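Local coordinates for protein TetR family transcriptional regulator (Clostridium perfringens, PDB 6AZH) that probably regulates transcription as a DNA-binding dimer of the TetR family, with genes of fatty acid metabolism as its putative targets, at residues 106-111 and 117-122; 99-104 and 156-161; 45-50 and 54-59; 16-21 and 25-30. All coordinates share one frame; numbering follows the deposited sequence.

Contact 1: residues 106-111 and 117-122; sequences SQLWGK and ELRNKI
Arg-119 reaches across from helix 113-138 to the backbone of the loop that follows helix 98-106, and nearly every atom of its side chain beyond CB meets something there. CG lies 3.9 Å from CD2 of Leu-108 and also borders that residue's carbonyl. CD comes still closer, 3.4 Å from Leu-108 O, while NE stands farther from the same oxygen. The chain then bends (chi3 -62°), and this turn lays the guanidinium edge-on against the loop, with CZ 3.3 Å from Gly-110 O. NH1 donates to Leu-108 O at 2.8 Å, its N-H directed well at the oxygen (158°) but arriving from above the carbonyl plane. NH1 also bonds Gly-110 O at 2.8 Å, this time within the plane of the carbonyl, and NH2 shares that oxygen at 3.0 Å. Both acceptors lie in the guanidinium plane, so three bonds fix the group's rotation. In the all-helical C-terminal domain of this TetR-family protein, Arg-119 thereby ties down the turn between two successive helices, and NH2 has a salt-bridge partner one turn of chain earlier, Asp-116. The aliphatic chain of Lys-111 crosses near NH2, with CE 4.0 Å away. Beside this polar grip runs an apolar seam: CD2 of Leu-108 touches CD2 of Leu-118 at 3.7 Å, the two side chains crossing almost perpendicularly, and meets Ile-122 CG1 more loosely. Leu-118 CD2 also lies against CB of Gln-107, whose OE1 is bonded to Arg-114. Beyond the seam, Leu-108 packs on Leu-163 of the second subunit.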
loop_
_atom_site.group_PDB
_atom_site.type_symbol
_atom_site.label_atom_id
_atom_site.label_comp_id
_atom_site.label_asym_id
_atom_site.label_seq_id
_atom_site.Cartn_x
_atom_site.Cartn_y
_atom_site.Cartn_z
ATOM N N SER A 106 -7.278 -1.877 2.036
ATOM C CA SER A 106 -8.091 -0.837 2.661
ATOM C C SER A 106 -8.134 -0.962 4.180
ATOM O O SER A 106 -8.437 0.026 4.862
ATOM C CB SER A 106 -9.498 -0.865 2.077
ATOM O OG SER A 106 -10.244 -1.951 2.611
ATOM N N GLN A 107 -7.808 -2.131 4.732
ATOM C CA GLN A 107 -7.961 -2.362 6.161
ATOM C C GLN A 107 -6.641 -2.546 6.896
ATOM O O GLN A 107 -6.654 -2.845 8.096
ATOM C CB GLN A 107 -8.882 -3.567 6.394
ATOM C CG GLN A 107 -10.354 -3.193 6.274
ATOM C CD GLN A 107 -10.804 -2.323 7.428
ATOM O OE1 GLN A 107 -10.749 -2.738 8.582
ATOM N NE2 GLN A 107 -11.222 -1.095 7.123
ATOM N N LEU A 108 -5.500 -2.310 6.240
ATOM C CA LEU A 108 -4.224 -2.621 6.876
ATOM C C LEU A 108 -3.708 -1.543 7.823
ATOM O O LEU A 108 -2.678 -1.760 8.470
ATOM C CB LEU A 108 -3.145 -2.851 5.825
ATOM C CG LEU A 108 -3.024 -4.205 5.153
ATOM C CD1 LEU A 108 -1.801 -4.101 4.276
ATOM C CD2 LEU A 108 -2.887 -5.324 6.146
ATOM N N TRP A 109 -4.371 -0.394 7.923
ATOM C CA TRP A 109 -3.716 0.801 8.436
ATOM C C TRP A 109 -4.284 1.349 9.734
ATOM O O TRP A 109 -3.709 2.302 10.275
ATOM C CB TRP A 109 -3.749 1.901 7.359
ATOM C CG TRP A 109 -3.269 1.357 6.048
ATOM C CD1 TRP A 109 -4.035 0.882 5.006
ATOM C CD2 TRP A 109 -1.902 1.168 5.659
ATOM N NE1 TRP A 109 -3.214 0.440 3.988
ATOM C CE2 TRP A 109 -1.907 0.605 4.368
ATOM C CE3 TRP A 109 -0.673 1.462 6.266
ATOM C CZ2 TRP A 109 -0.728 0.311 3.676
ATOM C CZ3 TRP A 109 0.498 1.153 5.581
ATOM C CH2 TRP A 109 0.459 0.598 4.299
ATOM N N GLY A 110 -5.375 0.784 10.250
ATOM C CA GLY A 110 -6.030 1.297 11.430
ATOM C C GLY A 110 -5.732 0.459 12.658
ATOM O O GLY A 110 -4.888 -0.440 12.648
ATOM N N LYS A 111 -6.461 0.754 13.735
ATOM C CA LYS A 111 -6.158 0.176 15.037
ATOM C C LYS A 111 -7.277 -0.691 15.606
ATOM O O LYS A 111 -7.197 -1.086 16.774
ATOM C CB LYS A 111 -5.800 1.288 16.023
ATOM C CG LYS A 111 -4.341 1.705 15.956
ATOM C CD LYS A 111 -3.419 0.485 16.038
ATOM C CE LYS A 111 -2.071 0.741 15.372
ATOM N NZ LYS A 111 -1.300 1.860 16.009
ATOM N N GLU A 117 -5.350 -8.135 13.689
ATOM C CA GLU A 117 -5.415 -9.538 13.298
ATOM C C GLU A 117 -5.099 -9.717 11.820
ATOM O O GLU A 117 -4.375 -10.649 11.445
ATOM C CB GLU A 117 -6.796 -10.105 13.634
ATOM C CG GLU A 117 -6.989 -10.337 15.128
ATOM C CD GLU A 117 -8.456 -10.371 15.561
ATOM O OE1 GLU A 117 -9.361 -10.333 14.690
ATOM O OE2 GLU A 117 -8.700 -10.442 16.784
ATOM N N LEU A 118 -5.639 -8.836 10.972
ATOM C CA LEU A 118 -5.307 -8.851 9.550
ATOM C C LEU A 118 -3.808 -8.686 9.334
ATOM O O LEU A 118 -3.202 -9.411 8.535
ATOM C CB LEU A 118 -6.064 -7.741 8.827
ATOM C CG LEU A 118 -5.640 -7.474 7.380
ATOM C CD1 LEU A 118 -5.821 -8.721 6.525
ATOM C CD2 LEU A 118 -6.375 -6.301 6.777
ATOM N N ARG A 119 -3.197 -7.713 10.014
ATOM C CA ARG A 119 -1.756 -7.509 9.857
ATOM C C ARG A 119 -0.971 -8.724 10.339
ATOM O O ARG A 119 0.068 -9.065 9.764
ATOM C CB ARG A 119 -1.307 -6.249 10.601
ATOM C CG ARG A 119 -1.568 -4.949 9.844
ATOM C CD ARG A 119 -0.950 -3.747 10.554
ATOM N NE ARG A 119 -1.518 -3.526 11.881
ATOM C CZ ARG A 119 -2.529 -2.700 12.150
ATOM N NH1 ARG A 119 -3.108 -2.000 11.183
ATOM N NH2 ARG A 119 -2.969 -2.583 13.394
ATOM N N ASN A 120 -1.437 -9.384 11.406
ATOM C CA ASN A 120 -0.767 -10.607 11.843
ATOM C C ASN A 120 -0.835 -11.685 10.775
ATOM O O ASN A 120 0.110 -12.463 10.623
ATOM C CB ASN A 120 -1.370 -11.131 13.148
ATOM C CG ASN A 120 -1.095 -10.211 14.339
ATOM O OD1 ASN A 120 -0.437 -9.166 14.213
ATOM N ND2 ASN A 120 -1.622 -10.588 15.500
ATOM N N LYS A 121 -1.933 -11.747 10.020
ATOM C CA LYS A 121 -2.030 -12.728 8.943
ATOM C C LYS A 121 -1.078 -12.398 7.800
ATOM O O LYS A 121 -0.458 -13.295 7.224
ATOM C CB LYS A 121 -3.464 -12.797 8.423
ATOM C CG LYS A 121 -4.243 -14.016 8.873
ATOM C CD LYS A 121 -4.476 -14.017 10.357
ATOM C CE LYS A 121 -5.820 -14.671 10.705
ATOM N NZ LYS A 121 -5.818 -16.144 10.432
ATOM N N ILE A 122 -0.968 -11.115 7.449
ATOM C CA ILE A 122 -0.024 -10.702 6.414
ATOM C C ILE A 122 1.406 -10.958 6.871
ATOM O O ILE A 122 2.263 -11.379 6.079
ATOM C CB ILE A 122 -0.266 -9.221 6.058
ATOM C CG1 ILE A 122 -1.673 -9.048 5.451
ATOM C CG2 ILE A 122 0.822 -8.678 5.153
ATOM C CD1 ILE A 122 -1.915 -9.845 4.183
#

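Contact 2: residues 99-104 and 156-161; sequences AFFKMV and GSLIST
Phe-101 and Leu-158 join helix 98-106 to helix 147-165 in the interior of the TetR-type C-terminal domain, the helical part that in this family typically houses the effector site and the dimer interface. The tight part of the contact is the far end of the phenylalanine ring. With CG set anti to the backbone N (chi1 -156°), the ring spans most of the gap between the helices, and its CZ reaches Leu-158 CB at 3.6 Å. CD1 of the same leucine lies 4.0 Å from CE1, so the leucine presents both its root and one branch to the ring, crossing it at about a right angle. Leu-94 and Phe-155 add further apolar contacts round Phe-101, while Leu-158 also touches Trp-65 and Phe-91.

Packing is looser toward Ile-159. Ile-159 CG1 approaches the edge of the ring near its plane, yet stays 4.3 Å from CE2. This looser side faces protein too: Ile-159 rests on Ile-159 of the second subunit. The same ring atom, Phe-101 CE2, is closer to the leucine, 3.9 Å from Leu-158 CB.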
loop_
_atom_site.group_PDB
_atom_site.type_symbol
_atom_site.label_atom_id
_atom_site.label_comp_id
_atom_site.label_asym_id
_atom_site.label_seq_id
_atom_site.Cartn_x
_atom_site.Cartn_y
_atom_site.Cartn_z
ATOM N N ALA A 99 -9.766 -7.455 -6.556
ATOM C CA ALA A 99 -10.743 -6.982 -5.577
ATOM C C ALA A 99 -10.346 -7.403 -4.167
ATOM O O ALA A 99 -10.359 -6.586 -3.232
ATOM C CB ALA A 99 -12.142 -7.499 -5.933
ATOM N N PHE A 100 -9.984 -8.678 -3.997
ATOM C CA PHE A 100 -9.558 -9.175 -2.692
ATOM C C PHE A 100 -8.388 -8.367 -2.145
ATOM O O PHE A 100 -8.373 -7.998 -0.963
ATOM C CB PHE A 100 -9.189 -10.664 -2.789
ATOM C CG PHE A 100 -8.599 -11.224 -1.525
ATOM C CD1 PHE A 100 -9.404 -11.639 -0.491
ATOM C CD2 PHE A 100 -7.233 -11.351 -1.376
ATOM C CE1 PHE A 100 -8.853 -12.146 0.709
ATOM C CE2 PHE A 100 -6.688 -11.861 -0.214
ATOM C CZ PHE A 100 -7.491 -12.257 0.832
ATOM N N PHE A 101 -7.392 -8.085 -2.986
ATOM C CA PHE A 101 -6.208 -7.391 -2.496
ATOM C C PHE A 101 -6.522 -5.954 -2.093
ATOM O O PHE A 101 -5.978 -5.461 -1.103
ATOM C CB PHE A 101 -5.098 -7.432 -3.544
ATOM C CG PHE A 101 -3.739 -7.276 -2.958
ATOM C CD1 PHE A 101 -3.101 -8.361 -2.382
ATOM C CD2 PHE A 101 -3.112 -6.043 -2.954
ATOM C CE1 PHE A 101 -1.848 -8.226 -1.835
ATOM C CE2 PHE A 101 -1.853 -5.899 -2.404
ATOM C CZ PHE A 101 -1.228 -6.990 -1.836
ATOM N N LYS A 102 -7.418 -5.282 -2.827
ATOM C CA LYS A 102 -7.869 -3.945 -2.435
ATOM C C LYS A 102 -8.589 -3.969 -1.093
ATOM O O LYS A 102 -8.410 -3.065 -0.262
ATOM C CB LYS A 102 -8.804 -3.373 -3.498
ATOM C CG LYS A 102 -8.121 -3.000 -4.794
ATOM C CD LYS A 102 -9.167 -2.609 -5.821
ATOM C CE LYS A 102 -8.561 -2.513 -7.192
ATOM N NZ LYS A 102 -9.640 -2.562 -8.207
HETATM N N MSE A 103 -9.453 -4.961 -0.894
HETATM C CA MSE A 103 -10.128 -5.157 0.372
HETATM C C MSE A 103 -9.109 -5.240 1.509
HETATM O O MSE A 103 -9.262 -4.572 2.536
HETATM C CB MSE A 103 -10.964 -6.426 0.317
HETATM C CG MSE A 103 -11.130 -7.093 1.661
HETATM SE SE MSE A 103 -12.272 -8.594 1.531
HETATM C CE MSE A 103 -11.003 -9.671 0.878
ATOM N N VAL A 104 -8.066 -6.062 1.313
ATOM C CA VAL A 104 -6.989 -6.188 2.300
ATOM C C VAL A 104 -6.314 -4.840 2.516
ATOM O O VAL A 104 -6.171 -4.369 3.649
ATOM C CB VAL A 104 -5.959 -7.247 1.847
ATOM C CG1 VAL A 104 -4.711 -7.204 2.722
ATOM C CG2 VAL A 104 -6.548 -8.643 1.893
ATOM N N GLY A 156 5.587 -5.109 -0.327
ATOM C CA GLY A 156 5.121 -3.782 -0.678
ATOM C C GLY A 156 5.126 -3.482 -2.163
ATOM O O GLY A 156 4.366 -2.613 -2.603
ATOM N N SER A 157 5.942 -4.189 -2.951
ATOM C CA SER A 157 5.835 -4.075 -4.407
ATOM C C SER A 157 4.424 -4.405 -4.898
ATOM O O SER A 157 3.981 -3.856 -5.914
ATOM C CB SER A 157 6.864 -4.966 -5.106
ATOM O OG SER A 157 6.510 -6.344 -5.069
ATOM N N LEU A 158 3.704 -5.287 -4.196
ATOM C CA LEU A 158 2.317 -5.555 -4.565
ATOM C C LEU A 158 1.447 -4.332 -4.359
ATOM O O LEU A 158 0.501 -4.095 -5.121
ATOM C CB LEU A 158 1.761 -6.706 -3.741
ATOM C CG LEU A 158 2.470 -8.031 -3.986
ATOM C CD1 LEU A 158 1.907 -9.081 -3.057
ATOM C CD2 LEU A 158 2.313 -8.428 -5.453
ATOM N N ILE A 159 1.718 -3.577 -3.297
ATOM C CA ILE A 159 0.855 -2.461 -2.951
ATOM C C ILE A 159 1.031 -1.327 -3.945
ATOM O O ILE A 159 0.054 -0.796 -4.482
ATOM C CB ILE A 159 1.121 -1.995 -1.509
ATOM C CG1 ILE A 159 0.977 -3.187 -0.557
ATOM C CG2 ILE A 159 0.162 -0.861 -1.162
ATOM C CD1 ILE A 159 1.147 -2.865 0.917
ATOM N N SER A 160 2.282 -0.931 -4.201
ATOM C CA SER A 160 2.510 0.161 -5.138
ATOM C C SER A 160 2.109 -0.238 -6.554
ATOM O O SER A 160 1.602 0.600 -7.310
ATOM C CB SER A 160 3.976 0.612 -5.080
ATOM O OG SER A 160 4.848 -0.459 -5.350
ATOM N N THR A 161 2.271 -1.511 -6.913
ATOM C CA THR A 161 1.832 -1.955 -8.234
ATOM C C THR A 161 0.309 -1.970 -8.331
ATOM O O THR A 161 -0.249 -1.631 -9.377
ATOM C CB THR A 161 2.412 -3.333 -8.555
ATOM O OG1 THR A 161 3.837 -3.254 -8.466
ATOM C CG2 THR A 161 2.032 -3.766 -9.964
#

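Contact 3: residues 45-50 and 54-59; sequences YNFKSK and FNFVIS
Phe-47, Phe-56 and Lys-50 carry most of this contact, which fastens the end of helix 40-46 to the first turns of helix 50-74. Phe-47 is the first residue to leave the helical path, and its ring extends toward Phe-56 with the CE1–CZ side leading. CZ sits over one face of the Phe-56 ring, displaced toward its rim, and CE1 comes 3.5 Å from Phe-56 CG. The centroids are 4.8 Å apart and the planes meet at 52°, an oblique pairing. CG anti to the backbone N (chi1 159°) carries the Phe-56 ring toward Phe-47.

Lys-50 takes part through its backbone: its O accepts from Phe-54 N at 2.9 Å, a nearly straight bond (170°) that belongs to the opening turn of helix 50-74. That helix is N-capped by Ser-49, whose OG binds Glu-52 N. The amine of Lys-50 instead turns away to Ser-27 O and Tyr-24 O.

Helix 40-46 occupies the place of the recognition helix in the TetR-family helix-turn-helix. Phe-47 rests on Ile-11 of helix 6-26, and farther along helix 50-74 Phe-54 and Ile-58 turn to helices 98-106 and 113-138, which belong to the C-terminal domain.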
loop_
_atom_site.group_PDB
_atom_site.type_symbol
_atom_site.label_atom_id
_atom_site.label_comp_id
_atom_site.label_asym_id
_atom_site.label_seq_id
_atom_site.Cartn_x
_atom_site.Cartn_y
_atom_site.Cartn_z
ATOM N N TYR A 45 -27.368 -17.505 9.850
ATOM C CA TYR A 45 -27.113 -18.824 10.409
ATOM C C TYR A 45 -25.632 -19.172 10.334
ATOM O O TYR A 45 -25.123 -19.922 11.174
ATOM C CB TYR A 45 -27.944 -19.873 9.673
ATOM C CG TYR A 45 -27.827 -21.259 10.263
ATOM C CD1 TYR A 45 -26.987 -22.209 9.691
ATOM C CD2 TYR A 45 -28.551 -21.619 11.396
ATOM C CE1 TYR A 45 -26.870 -23.478 10.228
ATOM C CE2 TYR A 45 -28.439 -22.889 11.940
ATOM C CZ TYR A 45 -27.598 -23.811 11.351
ATOM O OH TYR A 45 -27.480 -25.074 11.883
ATOM N N ASN A 46 -24.926 -18.616 9.354
ATOM C CA ASN A 46 -23.519 -18.917 9.113
ATOM C C ASN A 46 -22.563 -17.890 9.707
ATOM O O ASN A 46 -21.459 -18.260 10.127
ATOM C CB ASN A 46 -23.266 -19.021 7.605
ATOM C CG ASN A 46 -23.794 -20.317 7.014
ATOM O OD1 ASN A 46 -23.082 -21.318 6.972
ATOM N ND2 ASN A 46 -25.039 -20.301 6.545
ATOM N N PHE A 47 -22.962 -16.620 9.751
ATOM C CA PHE A 47 -22.113 -15.517 10.190
ATOM C C PHE A 47 -22.941 -14.564 11.036
ATOM O O PHE A 47 -24.002 -14.117 10.591
ATOM C CB PHE A 47 -21.535 -14.758 8.991
ATOM C CG PHE A 47 -20.714 -15.612 8.071
ATOM C CD1 PHE A 47 -19.445 -16.018 8.438
ATOM C CD2 PHE A 47 -21.207 -15.995 6.832
ATOM C CE1 PHE A 47 -18.677 -16.824 7.591
ATOM C CE2 PHE A 47 -20.438 -16.789 5.972
ATOM C CZ PHE A 47 -19.175 -17.192 6.353
ATOM N N LYS A 48 -22.459 -14.242 12.240
ATOM C CA LYS A 48 -23.227 -13.405 13.161
ATOM C C LYS A 48 -23.197 -11.928 12.805
ATOM O O LYS A 48 -24.074 -11.186 13.254
ATOM C CB LYS A 48 -22.703 -13.568 14.591
ATOM C CG LYS A 48 -22.897 -14.950 15.195
ATOM C CD LYS A 48 -22.499 -14.951 16.668
ATOM C CE LYS A 48 -21.750 -16.224 17.052
ATOM N NZ LYS A 48 -22.657 -17.409 17.114
ATOM N N SER A 49 -22.215 -11.476 12.024
ATOM C CA SER A 49 -21.978 -10.048 11.857
ATOM C C SER A 49 -21.111 -9.816 10.625
ATOM O O SER A 49 -20.512 -10.741 10.076
ATOM C CB SER A 49 -21.284 -9.456 13.089
ATOM O OG SER A 49 -19.953 -9.945 13.180
ATOM N N LYS A 50 -21.048 -8.548 10.212
ATOM C CA LYS A 50 -20.138 -8.134 9.150
ATOM C C LYS A 50 -18.694 -8.482 9.484
ATOM O O LYS A 50 -17.934 -8.928 8.609
ATOM C CB LYS A 50 -20.309 -6.632 8.926
ATOM C CG LYS A 50 -19.325 -5.987 7.986
ATOM C CD LYS A 50 -19.761 -4.556 7.714
ATOM C CE LYS A 50 -19.283 -3.583 8.764
ATOM N NZ LYS A 50 -19.882 -2.232 8.524
ATOM N N PHE A 54 -16.044 -10.604 7.250
ATOM C CA PHE A 54 -14.734 -10.075 6.875
ATOM C C PHE A 54 -13.607 -11.033 7.240
ATOM O O PHE A 54 -12.743 -11.333 6.407
ATOM C CB PHE A 54 -14.513 -8.722 7.553
ATOM C CG PHE A 54 -13.213 -8.072 7.168
ATOM C CD1 PHE A 54 -12.058 -8.299 7.905
ATOM C CD2 PHE A 54 -13.147 -7.254 6.049
ATOM C CE1 PHE A 54 -10.865 -7.711 7.531
ATOM C CE2 PHE A 54 -11.939 -6.664 5.673
ATOM C CZ PHE A 54 -10.811 -6.895 6.420
ATOM N N ASN A 55 -13.580 -11.505 8.496
ATOM C CA ASN A 55 -12.465 -12.333 8.951
ATOM C C ASN A 55 -12.429 -13.666 8.216
ATOM O O ASN A 55 -11.349 -14.166 7.866
ATOM C CB ASN A 55 -12.563 -12.547 10.460
ATOM C CG ASN A 55 -12.234 -11.297 11.241
ATOM O OD1 ASN A 55 -11.583 -10.379 10.729
ATOM N ND2 ASN A 55 -12.680 -11.249 12.494
ATOM N N PHE A 56 -13.605 -14.254 7.984
ATOM C CA PHE A 56 -13.702 -15.476 7.193
ATOM C C PHE A 56 -13.138 -15.268 5.789
ATOM O O PHE A 56 -12.343 -16.085 5.299
ATOM C CB PHE A 56 -15.174 -15.913 7.154
ATOM C CG PHE A 56 -15.509 -16.823 6.022
ATOM C CD1 PHE A 56 -15.301 -18.184 6.131
ATOM C CD2 PHE A 56 -16.068 -16.320 4.859
ATOM C CE1 PHE A 56 -15.610 -19.027 5.085
ATOM C CE2 PHE A 56 -16.382 -17.162 3.813
ATOM C CZ PHE A 56 -16.151 -18.508 3.930
ATOM N N VAL A 57 -13.501 -14.149 5.143
ATOM C CA VAL A 57 -13.003 -13.858 3.797
ATOM C C VAL A 57 -11.478 -13.711 3.811
ATOM O O VAL A 57 -10.775 -14.272 2.956
ATOM C CB VAL A 57 -13.682 -12.599 3.218
ATOM C CG1 VAL A 57 -13.045 -12.212 1.889
ATOM C CG2 VAL A 57 -15.212 -12.809 3.038
ATOM N N ILE A 58 -10.944 -12.959 4.783
ATOM C CA ILE A 58 -9.486 -12.798 4.873
ATOM C C ILE A 58 -8.819 -14.156 5.029
ATOM O O ILE A 58 -7.841 -14.471 4.341
ATOM C CB ILE A 58 -9.099 -11.876 6.046
ATOM C CG1 ILE A 58 -9.554 -10.429 5.811
ATOM C CG2 ILE A 58 -7.578 -11.988 6.340
ATOM C CD1 ILE A 58 -8.960 -9.757 4.586
ATOM N N SER A 59 -9.334 -14.977 5.948
ATOM C CA SER A 59 -8.685 -16.253 6.233
ATOM C C SER A 59 -8.739 -17.177 5.019
ATOM O O SER A 59 -7.715 -17.724 4.597
ATOM C CB SER A 59 -9.336 -16.912 7.449
ATOM O OG SER A 59 -8.647 -18.097 7.795
#

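Contact 4: residues 16-21 and 25-30; sequences INVFAT and NGSTVD
The hydroxyl of Ser-27 lies against helix 6-26: OG is hydrogen-bonded to Gly-23 O and also lies 3.4 Å from both Val-18 CG1 and Phe-19 CD1. The site is the corner of the TetR-family DNA-binding domain where helix 6-26 ends and the chain turns into helix 29-36, the first helix of the helix-turn-helix. Ser-27 leaves helical geometry here, and its CB points back at the preceding helix. With OG beside its own backbone N (chi1 -55°), the hydroxyl is placed near the helix backbone, where Val-18 O is 3.3 Å from OG, a contact without a hydrogen bond. One residue later Thr-28 acts as N-cap of helix 29-36, its OG1 bonded to Glu-31 N.

Ser-27 buries more surface in the contact than Val-18 and Phe-19 together. Val-18 meets it with one branch, CG1, which stands anti to the valine backbone N (chi1 174°). Phe-19 contributes one side of its ring, which also meets Phe-54 edge-to-face; the serine oxygen approaches that side obliquely and is nearer to CD1 than to CE1. The methylene of Ser-27 rests against both side chains of the helix, CB standing 3.5 Å from Val-18 CG1, 3.6 Å from Phe-19 CD1 and 3.7 Å from Phe-19 CE1.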
loop_
_atom_site.group_PDB
_atom_site.type_symbol
_atom_site.label_atom_id
_atom_site.label_comp_id
_atom_site.label_asym_id
_atom_site.label_seq_id
_atom_site.Cartn_x
_atom_site.Cartn_y
_atom_site.Cartn_z
ATOM N N ILE A 16 -16.219 -9.983 -0.992
ATOM C CA ILE A 16 -15.004 -9.378 -1.543
ATOM C C ILE A 16 -15.349 -8.120 -2.329
ATOM O O ILE A 16 -14.735 -7.064 -2.144
ATOM C CB ILE A 16 -14.236 -10.382 -2.418
ATOM C CG1 ILE A 16 -13.476 -11.370 -1.543
ATOM C CG2 ILE A 16 -13.261 -9.640 -3.307
ATOM C CD1 ILE A 16 -13.078 -12.633 -2.273
ATOM N N ASN A 17 -16.345 -8.216 -3.220
ATOM C CA ASN A 17 -16.677 -7.074 -4.068
ATOM C C ASN A 17 -17.291 -5.930 -3.265
ATOM O O ASN A 17 -16.968 -4.761 -3.502
ATOM C CB ASN A 17 -17.604 -7.507 -5.197
ATOM C CG ASN A 17 -16.885 -8.289 -6.251
ATOM O OD1 ASN A 17 -15.705 -8.046 -6.521
ATOM N ND2 ASN A 17 -17.578 -9.248 -6.850
ATOM N N VAL A 18 -18.162 -6.238 -2.300
ATOM C CA VAL A 18 -18.748 -5.182 -1.474
ATOM C C VAL A 18 -17.661 -4.471 -0.676
ATOM O O VAL A 18 -17.548 -3.237 -0.709
ATOM C CB VAL A 18 -19.835 -5.757 -0.550
ATOM C CG1 VAL A 18 -20.330 -4.680 0.388
ATOM C CG2 VAL A 18 -21.008 -6.309 -1.382
ATOM N N PHE A 19 -16.846 -5.239 0.051
ATOM C CA PHE A 19 -15.750 -4.650 0.818
ATOM C C PHE A 19 -14.791 -3.867 -0.087
ATOM O O PHE A 19 -14.320 -2.792 0.290
ATOM C CB PHE A 19 -14.990 -5.741 1.579
ATOM C CG PHE A 19 -15.709 -6.273 2.790
ATOM C CD1 PHE A 19 -16.211 -5.406 3.755
ATOM C CD2 PHE A 19 -15.851 -7.647 2.981
ATOM C CE1 PHE A 19 -16.856 -5.899 4.884
ATOM C CE2 PHE A 19 -16.492 -8.155 4.106
ATOM C CZ PHE A 19 -17.002 -7.276 5.063
ATOM N N ALA A 20 -14.483 -4.390 -1.277
ATOM C CA ALA A 20 -13.547 -3.679 -2.151
ATOM C C ALA A 20 -14.152 -2.395 -2.704
ATOM O O ALA A 20 -13.432 -1.417 -2.925
ATOM C CB ALA A 20 -13.092 -4.573 -3.305
ATOM N N THR A 21 -15.462 -2.377 -2.921
ATOM C CA THR A 21 -16.119 -1.208 -3.491
ATOM C C THR A 21 -16.335 -0.122 -2.440
ATOM O O THR A 21 -16.012 1.050 -2.663
ATOM C CB THR A 21 -17.453 -1.639 -4.109
ATOM O OG1 THR A 21 -17.192 -2.464 -5.251
ATOM C CG2 THR A 21 -18.281 -0.421 -4.525
ATOM N N ASN A 25 -16.460 0.040 6.649
ATOM C CA ASN A 25 -17.552 0.713 7.359
ATOM C C ASN A 25 -18.784 0.875 6.474
ATOM O O ASN A 25 -19.925 0.801 6.958
ATOM C CB ASN A 25 -17.093 2.079 7.875
ATOM C CG ASN A 25 -16.186 1.974 9.089
ATOM O OD1 ASN A 25 -16.082 0.918 9.714
ATOM N ND2 ASN A 25 -15.512 3.069 9.417
ATOM N N GLY A 26 -18.578 1.130 5.181
ATOM C CA GLY A 26 -19.671 1.301 4.245
ATOM C C GLY A 26 -20.329 0.022 3.777
ATOM O O GLY A 26 -21.419 0.082 3.206
ATOM N N SER A 27 -19.693 -1.126 3.995
ATOM C CA SER A 27 -20.294 -2.408 3.662
ATOM C C SER A 27 -21.269 -2.821 4.753
ATOM O O SER A 27 -21.136 -2.420 5.912
ATOM C CB SER A 27 -19.220 -3.472 3.496
ATOM O OG SER A 27 -18.260 -3.055 2.529
ATOM N N THR A 28 -22.265 -3.621 4.369
ATOM C CA THR A 28 -23.274 -4.099 5.305
ATOM C C THR A 28 -23.601 -5.555 5.021
ATOM O O THR A 28 -23.519 -6.011 3.877
ATOM C CB THR A 28 -24.582 -3.307 5.223
ATOM O OG1 THR A 28 -25.165 -3.474 3.921
ATOM C CG2 THR A 28 -24.352 -1.822 5.515
ATOM N N VAL A 29 -24.029 -6.265 6.070
ATOM C CA VAL A 29 -24.612 -7.595 5.884
ATOM C C VAL A 29 -25.752 -7.534 4.871
ATOM O O VAL A 29 -25.858 -8.391 3.987
ATOM C CB VAL A 29 -25.079 -8.174 7.234
ATOM C CG1 VAL A 29 -25.949 -9.396 7.016
ATOM C CG2 VAL A 29 -23.901 -8.521 8.113
ATOM N N ASP A 30 -26.610 -6.508 4.974
ATOM C CA ASP A 30 -27.746 -6.366 4.061
ATOM C C ASP A 30 -27.300 -6.414 2.604
ATOM O O ASP A 30 -27.891 -7.117 1.776
ATOM C CB ASP A 30 -28.481 -5.044 4.314
ATOM C CG ASP A 30 -29.111 -4.961 5.686
ATOM O OD1 ASP A 30 -29.507 -6.005 6.252
ATOM O OD2 ASP A 30 -29.216 -3.823 6.186
#

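Contacts 3 and 4 lie in the DNA-binding part of the chain, their centres 12 Å apart, and Lys-50 bridges them. Contacts 1 and 2, also 12 Å between centres, belong to the C-terminal domain, with contact 1 nested along the chain inside the loop closed by contact 2. The two halves touch directly. Leu-118 CD1 of contact 1 meets Ile-58 CG2 of contact 3 at 3.7 Å, and Ala-99 O of contact 2 lies 3.4 Å from Ala-20 CB of contact 4. These contacts are consistent with a route by which helices 50-74 and 98-106 might pass a change to the DNA-binding part, as in relatives of the family. Contacts 1, 2 and 4 also touch the second subunit.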